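Putative glycoside hydrolase (Parabacteroides distasonis ATCC 8503, PDB 3GYC) is a putative glycoside hydrolase of the cellulase-like family, with a TIM-barrel fold, that probably cleaves glycosidic bonds in carbohydrates. Local coordinates at residues G181-S195 / Y210-D224. Numbering follows the deposited sequence.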
loop_
_atom_site.group_PDB
_atom_site.type_symbol
_atom_site.label_atom_id
_atom_site.label_comp_id
_atom_site.label_asym_id
_atom_site.label_seq_id
_atom_site.Cartn_x
_atom_site.Cartn_y
_atom_site.Cartn_z
ATOM N N GLY A 181 -8.307 -8.729 9.377
ATOM C CA GLY A 181 -7.266 -9.481 8.693
ATOM C C GLY A 181 -7.538 -10.888 8.192
ATOM O O GLY A 181 -6.684 -11.428 7.485
ATOM N N ASN A 182 -8.693 -11.484 8.512
ATOM C CA ASN A 182 -8.982 -12.866 8.059
ATOM C C ASN A 182 -9.569 -12.973 6.655
ATOM O O ASN A 182 -10.668 -13.498 6.436
ATOM C CB ASN A 182 -9.864 -13.570 9.062
ATOM C CG ASN A 182 -9.244 -13.602 10.408
ATOM O OD1 ASN A 182 -8.042 -13.393 10.540
ATOM N ND2 ASN A 182 -10.044 -13.823 11.423
ATOM N N TRP A 183 -8.765 -12.542 5.695
ATOM C CA TRP A 183 -9.167 -12.503 4.293
ATOM C C TRP A 183 -9.496 -13.872 3.732
ATOM O O TRP A 183 -10.264 -13.979 2.797
ATOM C CB TRP A 183 -8.067 -11.869 3.450
ATOM C CG TRP A 183 -6.772 -12.649 3.396
ATOM C CD1 TRP A 183 -5.669 -12.450 4.162
ATOM C CD2 TRP A 183 -6.463 -13.749 2.528
ATOM N NE1 TRP A 183 -4.683 -13.338 3.814
ATOM C CE2 TRP A 183 -5.152 -14.155 2.819
ATOM C CE3 TRP A 183 -7.163 -14.409 1.520
ATOM C CZ2 TRP A 183 -4.523 -15.184 2.141
ATOM C CZ3 TRP A 183 -6.541 -15.436 0.850
ATOM C CH2 TRP A 183 -5.233 -15.819 1.164
ATOM N N TYR A 184 -8.914 -14.902 4.328
ATOM C CA TYR A 184 -9.068 -16.286 3.851
ATOM C C TYR A 184 -10.360 -16.983 4.262
ATOM O O TYR A 184 -10.601 -18.090 3.783
ATOM C CB TYR A 184 -7.879 -17.135 4.307
ATOM C CG TYR A 184 -7.643 -17.090 5.814
ATOM C CD1 TYR A 184 -8.304 -17.953 6.685
ATOM C CD2 TYR A 184 -6.763 -16.167 6.352
ATOM C CE1 TYR A 184 -8.076 -17.880 8.048
ATOM C CE2 TYR A 184 -6.525 -16.098 7.679
ATOM C CZ TYR A 184 -7.171 -16.940 8.525
ATOM O OH TYR A 184 -6.880 -16.806 9.845
ATOM N N LYS A 185 -11.170 -16.373 5.141
ATOM C CA LYS A 185 -12.449 -16.980 5.554
ATOM C C LYS A 185 -13.412 -17.001 4.356
ATOM O O LYS A 185 -13.318 -16.146 3.469
ATOM C CB LYS A 185 -13.058 -16.281 6.787
ATOM C CG LYS A 185 -12.299 -16.548 8.105
ATOM C CD LYS A 185 -13.086 -16.116 9.351
ATOM N N GLU A 186 -14.318 -17.977 4.330
ATOM C CA GLU A 186 -15.202 -18.196 3.177
ATOM C C GLU A 186 -16.005 -16.982 2.705
ATOM O O GLU A 186 -16.179 -16.795 1.503
ATOM C CB GLU A 186 -16.150 -19.405 3.408
ATOM N N GLU A 187 -16.524 -16.188 3.633
ATOM C CA GLU A 187 -17.327 -15.013 3.263
ATOM C C GLU A 187 -16.480 -13.995 2.514
ATOM O O GLU A 187 -16.967 -13.325 1.598
ATOM C CB GLU A 187 -17.927 -14.313 4.486
ATOM C CG GLU A 187 -18.779 -15.185 5.411
ATOM C CD GLU A 187 -17.951 -15.974 6.408
ATOM O OE1 GLU A 187 -17.085 -16.764 5.962
ATOM O OE2 GLU A 187 -18.193 -15.816 7.637
ATOM N N SER A 188 -15.220 -13.873 2.922
ATOM C CA SER A 188 -14.285 -12.942 2.292
ATOM C C SER A 188 -13.917 -13.403 0.890
ATOM O O SER A 188 -14.022 -12.633 -0.080
ATOM C CB SER A 188 -13.036 -12.774 3.166
ATOM O OG SER A 188 -11.992 -12.116 2.475
ATOM N N LEU A 189 -13.495 -14.661 0.789
ATOM C CA LEU A 189 -13.136 -15.256 -0.492
ATOM C C LEU A 189 -14.251 -15.111 -1.520
ATOM O O LEU A 189 -13.982 -14.775 -2.675
ATOM C CB LEU A 189 -12.790 -16.745 -0.335
ATOM C CG LEU A 189 -11.545 -17.050 0.495
ATOM C CD1 LEU A 189 -11.422 -18.544 0.656
ATOM C CD2 LEU A 189 -10.283 -16.437 -0.117
ATOM N N ARG A 190 -15.490 -15.335 -1.090
ATOM C CA ARG A 190 -16.648 -15.270 -1.979
ATOM C C ARG A 190 -16.904 -13.860 -2.478
ATOM O O ARG A 190 -17.219 -13.645 -3.640
ATOM C CB ARG A 190 -17.902 -15.795 -1.276
ATOM C CG ARG A 190 -19.079 -16.010 -2.215
ATOM N N TRP A 191 -16.825 -12.905 -1.575
ATOM C CA TRP A 191 -16.982 -11.507 -1.913
ATOM C C TRP A 191 -15.935 -11.083 -2.935
ATOM O O TRP A 191 -16.254 -10.487 -3.963
ATOM C CB TRP A 191 -16.804 -10.667 -0.643
ATOM C CG TRP A 191 -16.808 -9.207 -0.869
ATOM C CD1 TRP A 191 -15.857 -8.479 -1.501
ATOM C CD2 TRP A 191 -17.791 -8.277 -0.414
ATOM N NE1 TRP A 191 -16.196 -7.165 -1.504
ATOM C CE2 TRP A 191 -17.383 -7.006 -0.842
ATOM C CE3 TRP A 191 -18.984 -8.400 0.306
ATOM C CZ2 TRP A 191 -18.106 -5.844 -0.549
ATOM C CZ3 TRP A 191 -19.718 -7.248 0.590
ATOM C CH2 TRP A 191 -19.277 -5.987 0.157
HETATM N N MSE A 192 -14.672 -11.330 -2.611
HETATM C CA MSE A 192 -13.579 -10.958 -3.492
HETATM C C MSE A 192 -13.785 -11.571 -4.870
HETATM O O MSE A 192 -13.735 -10.867 -5.870
HETATM C CB MSE A 192 -12.222 -11.380 -2.920
HETATM C CG MSE A 192 -11.819 -10.608 -1.680
HETATM SE SE MSE A 192 -9.979 -10.915 -1.192
HETATM C CE MSE A 192 -10.100 -12.740 -0.570
ATOM N N LYS A 193 -14.096 -12.862 -4.909
ATOM C CA LYS A 193 -14.243 -13.558 -6.181
ATOM C C LYS A 193 -15.343 -12.909 -7.034
ATOM O O LYS A 193 -15.101 -12.575 -8.193
ATOM C CB LYS A 193 -14.502 -15.056 -5.964
ATOM C CG LYS A 193 -14.328 -15.892 -7.227
ATOM N N THR A 194 -16.523 -12.684 -6.452
ATOM C CA THR A 194 -17.629 -12.033 -7.180
ATOM C C THR A 194 -17.291 -10.631 -7.690
ATOM O O THR A 194 -17.689 -10.274 -8.817
ATOM C CB THR A 194 -18.897 -11.918 -6.309
ATOM O OG1 THR A 194 -19.368 -13.232 -5.993
ATOM C CG2 THR A 194 -20.003 -11.146 -7.034
ATOM N N SER A 195 -16.568 -9.838 -6.881
ATOM C CA SER A 195 -16.222 -8.468 -7.295
ATOM C C SER A 195 -15.270 -8.470 -8.465
ATOM O O SER A 195 -15.481 -7.743 -9.425
ATOM C CB SER A 195 -15.662 -7.633 -6.148
ATOM O OG SER A 195 -14.551 -8.253 -5.541
ATOM N N TYR A 210 -6.872 -7.753 -3.935
ATOM C CA TYR A 210 -7.173 -7.091 -2.677
ATOM C C TYR A 210 -5.879 -7.243 -1.876
ATOM O O TYR A 210 -5.237 -8.309 -1.946
ATOM C CB TYR A 210 -8.302 -7.733 -1.912
ATOM C CG TYR A 210 -9.722 -7.461 -2.367
ATOM C CD1 TYR A 210 -10.216 -7.976 -3.546
ATOM C CD2 TYR A 210 -10.614 -6.777 -1.535
ATOM C CE1 TYR A 210 -11.559 -7.786 -3.926
ATOM C CE2 TYR A 210 -11.935 -6.580 -1.901
ATOM C CZ TYR A 210 -12.406 -7.088 -3.086
ATOM O OH TYR A 210 -13.708 -6.886 -3.442
ATOM N N SER A 211 -5.463 -6.201 -1.146
ATOM C CA SER A 211 -4.210 -6.254 -0.389
ATOM C C SER A 211 -4.448 -6.691 1.056
ATOM O O SER A 211 -5.463 -6.362 1.657
ATOM C CB SER A 211 -3.464 -4.922 -0.426
ATOM O OG SER A 211 -4.193 -3.854 0.144
ATOM N N PHE A 212 -3.479 -7.431 1.582
ATOM C CA PHE A 212 -3.548 -8.027 2.887
ATOM C C PHE A 212 -2.351 -7.726 3.814
ATOM O O PHE A 212 -1.241 -7.446 3.350
ATOM C CB PHE A 212 -3.628 -9.540 2.733
ATOM C CG PHE A 212 -4.687 -10.031 1.763
ATOM C CD1 PHE A 212 -5.960 -9.491 1.741
ATOM C CD2 PHE A 212 -4.419 -11.126 0.949
ATOM C CE1 PHE A 212 -6.911 -9.959 0.876
ATOM C CE2 PHE A 212 -5.373 -11.620 0.088
ATOM C CZ PHE A 212 -6.626 -11.032 0.052
ATOM N N ASP A 213 -2.605 -7.759 5.132
ATOM C CA ASP A 213 -1.555 -7.627 6.137
ATOM C C ASP A 213 -1.498 -8.840 7.102
ATOM O O ASP A 213 -0.624 -8.883 7.971
ATOM C CB ASP A 213 -1.705 -6.337 6.947
ATOM C CG ASP A 213 -3.041 -6.276 7.729
ATOM O OD1 ASP A 213 -3.946 -7.116 7.495
ATOM O OD2 ASP A 213 -3.182 -5.370 8.582
ATOM N N HIS A 214 -2.403 -9.812 6.952
ATOM C CA HIS A 214 -2.398 -10.998 7.811
ATOM C C HIS A 214 -1.030 -11.690 7.722
ATOM O O HIS A 214 -0.525 -11.971 6.615
ATOM C CB HIS A 214 -3.499 -11.952 7.390
ATOM C CG HIS A 214 -3.822 -12.958 8.434
ATOM N ND1 HIS A 214 -3.204 -14.184 8.498
ATOM C CD2 HIS A 214 -4.672 -12.908 9.479
ATOM C CE1 HIS A 214 -3.666 -14.852 9.538
ATOM N NE2 HIS A 214 -4.562 -14.099 10.148
ATOM N N GLY A 215 -0.442 -11.972 8.881
ATOM C CA GLY A 215 0.933 -12.487 8.967
ATOM C C GLY A 215 1.210 -13.912 8.522
ATOM O O GLY A 215 2.362 -14.279 8.224
ATOM N N ASP A 216 0.158 -14.716 8.465
ATOM C CA ASP A 216 0.275 -16.112 8.080
ATOM C C ASP A 216 0.181 -16.229 6.572
ATOM O O ASP A 216 -0.861 -16.547 6.019
ATOM C CB ASP A 216 -0.826 -16.908 8.753
ATOM C CG ASP A 216 -0.710 -18.383 8.499
ATOM O OD1 ASP A 216 0.177 -18.857 7.707
ATOM O OD2 ASP A 216 -1.566 -19.045 9.086
ATOM N N VAL A 217 1.301 -16.001 5.913
ATOM C CA VAL A 217 1.334 -15.991 4.456
ATOM C C VAL A 217 1.093 -17.354 3.814
ATOM O O VAL A 217 0.779 -17.428 2.623
ATOM C CB VAL A 217 2.613 -15.333 3.959
ATOM C CG1 VAL A 217 2.611 -13.873 4.414
ATOM C CG2 VAL A 217 3.840 -16.087 4.478
ATOM N N LYS A 218 1.182 -18.432 4.598
ATOM C CA LYS A 218 0.876 -19.755 4.082
ATOM C C LYS A 218 -0.601 -19.911 3.695
ATOM O O LYS A 218 -0.918 -20.847 2.991
ATOM C CB LYS A 218 1.240 -20.859 5.085
ATOM C CG LYS A 218 2.716 -20.916 5.431
ATOM N N LYS A 219 -1.501 -19.015 4.130
ATOM C CA LYS A 219 -2.929 -19.154 3.746
ATOM C C LYS A 219 -3.112 -19.019 2.251
ATOM O O LYS A 219 -4.072 -19.541 1.691
ATOM C CB LYS A 219 -3.834 -18.095 4.353
ATOM C CG LYS A 219 -3.638 -17.794 5.769
ATOM C CD LYS A 219 -3.552 -18.975 6.622
ATOM C CE LYS A 219 -4.816 -19.791 6.649
ATOM N NZ LYS A 219 -4.747 -20.621 7.867
ATOM N N TYR A 220 -2.244 -18.245 1.613
ATOM C CA TYR A 220 -2.324 -18.143 0.171
ATOM C C TYR A 220 -2.292 -19.562 -0.434
ATOM O O TYR A 220 -2.968 -19.812 -1.410
ATOM C CB TYR A 220 -1.205 -17.289 -0.404
ATOM C CG TYR A 220 -1.292 -15.790 -0.198
ATOM C CD1 TYR A 220 -2.031 -14.986 -1.072
ATOM C CD2 TYR A 220 -0.530 -15.161 0.763
ATOM C CE1 TYR A 220 -2.069 -13.635 -0.934
ATOM C CE2 TYR A 220 -0.558 -13.780 0.913
ATOM C CZ TYR A 220 -1.324 -13.020 0.058
ATOM O OH TYR A 220 -1.350 -11.634 0.161
ATOM N N GLU A 221 -1.538 -20.478 0.170
ATOM C CA GLU A 221 -1.459 -21.868 -0.311
ATOM C C GLU A 221 -2.625 -22.760 0.134
ATOM O O GLU A 221 -3.006 -23.705 -0.559
ATOM C CB GLU A 221 -0.191 -22.543 0.218
ATOM C CG GLU A 221 1.134 -22.036 -0.327
ATOM C CD GLU A 221 2.330 -22.757 0.334
ATOM O OE1 GLU A 221 2.158 -23.354 1.427
ATOM O OE2 GLU A 221 3.449 -22.723 -0.235
ATOM N N GLU A 222 -3.183 -22.473 1.295
ATOM C CA GLU A 222 -4.227 -23.321 1.860
ATOM C C GLU A 222 -5.637 -23.066 1.344
ATOM O O GLU A 222 -6.516 -23.859 1.625
ATOM C CB GLU A 222 -4.212 -23.173 3.380
ATOM C CG GLU A 222 -2.872 -23.546 3.976
ATOM C CD GLU A 222 -2.676 -23.042 5.383
ATOM O OE1 GLU A 222 -3.647 -22.981 6.166
ATOM O OE2 GLU A 222 -1.522 -22.705 5.709
ATOM N N VAL A 223 -5.856 -21.972 0.619
ATOM C CA VAL A 223 -7.176 -21.608 0.119
ATOM C C VAL A 223 -7.106 -21.238 -1.367
ATOM O O VAL A 223 -6.059 -20.809 -1.839
ATOM C CB VAL A 223 -7.696 -20.403 0.931
ATOM C CG1 VAL A 223 -8.834 -19.695 0.218
ATOM C CG2 VAL A 223 -8.091 -20.834 2.344
ATOM N N ASP A 224 -8.214 -21.399 -2.100
ATOM C CA ASP A 224 -8.249 -21.018 -3.522
ATOM C C ASP A 224 -8.402 -19.496 -3.633
ATOM O O ASP A 224 -9.470 -18.943 -3.386
ATOM C CB ASP A 224 -9.387 -21.693 -4.302
ATOM C CG ASP A 224 -9.396 -21.307 -5.816
ATOM O OD1 ASP A 224 -8.528 -20.517 -6.274
ATOM O OD2 ASP A 224 -10.271 -21.812 -6.564
HETATM O O HOH W 1 -1.768 -13.927 5.144
#
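W183 lies flat on F212, its five-membered ring stacked face to face, centroids 3.6 Å apart and planes at 3°. A first torsion of 65°, between the backbone N and the carbonyl carbon, lays the indole over F212, while CB itself also rests on the phenyl ring. Tryptophan suits the place, being both broad and a donor: NE1 donates to a water 3.3 Å away, which donates to H214 O, also bonded by H233 NE2, and, weakly, to D216 O. With only a methyl group there, as in an alanine here, that face of F212 would probably lose most of its cover and the water the N-H it accepts. The backbone O of W183 accepts from S188 OG at 2.6 Å, tying loop to helix 186-200.

K219 folds across Y184, with CE 3.8 Å from the ring centroid. Lysine's long aliphatic chain lies on the ring and ends in a charge: NZ makes a cation-pi contact with the same face and a salt bridge to E222 OE1 at 3.1 Å, with D216 OD2 a longer partner. Y184 turns its edge to the face of H214.

M192 CG sits over the Y210 ring, 3.6 Å from its centroid, with SE at the edge of F212. Tyrosine offers both a face and a hydroxyl: Y210 OH donates to S195 OG at 2.6 Å, which donates to M192 O, and accepts weakly from W191 NE1. Thus, where the segment leading into and along helix 186-200 packs on that running from strand 208-209 into helix 219-222, aromatic surfaces give breadth, while chained hydroxyl bonds and one water supply partners for the polar atoms named.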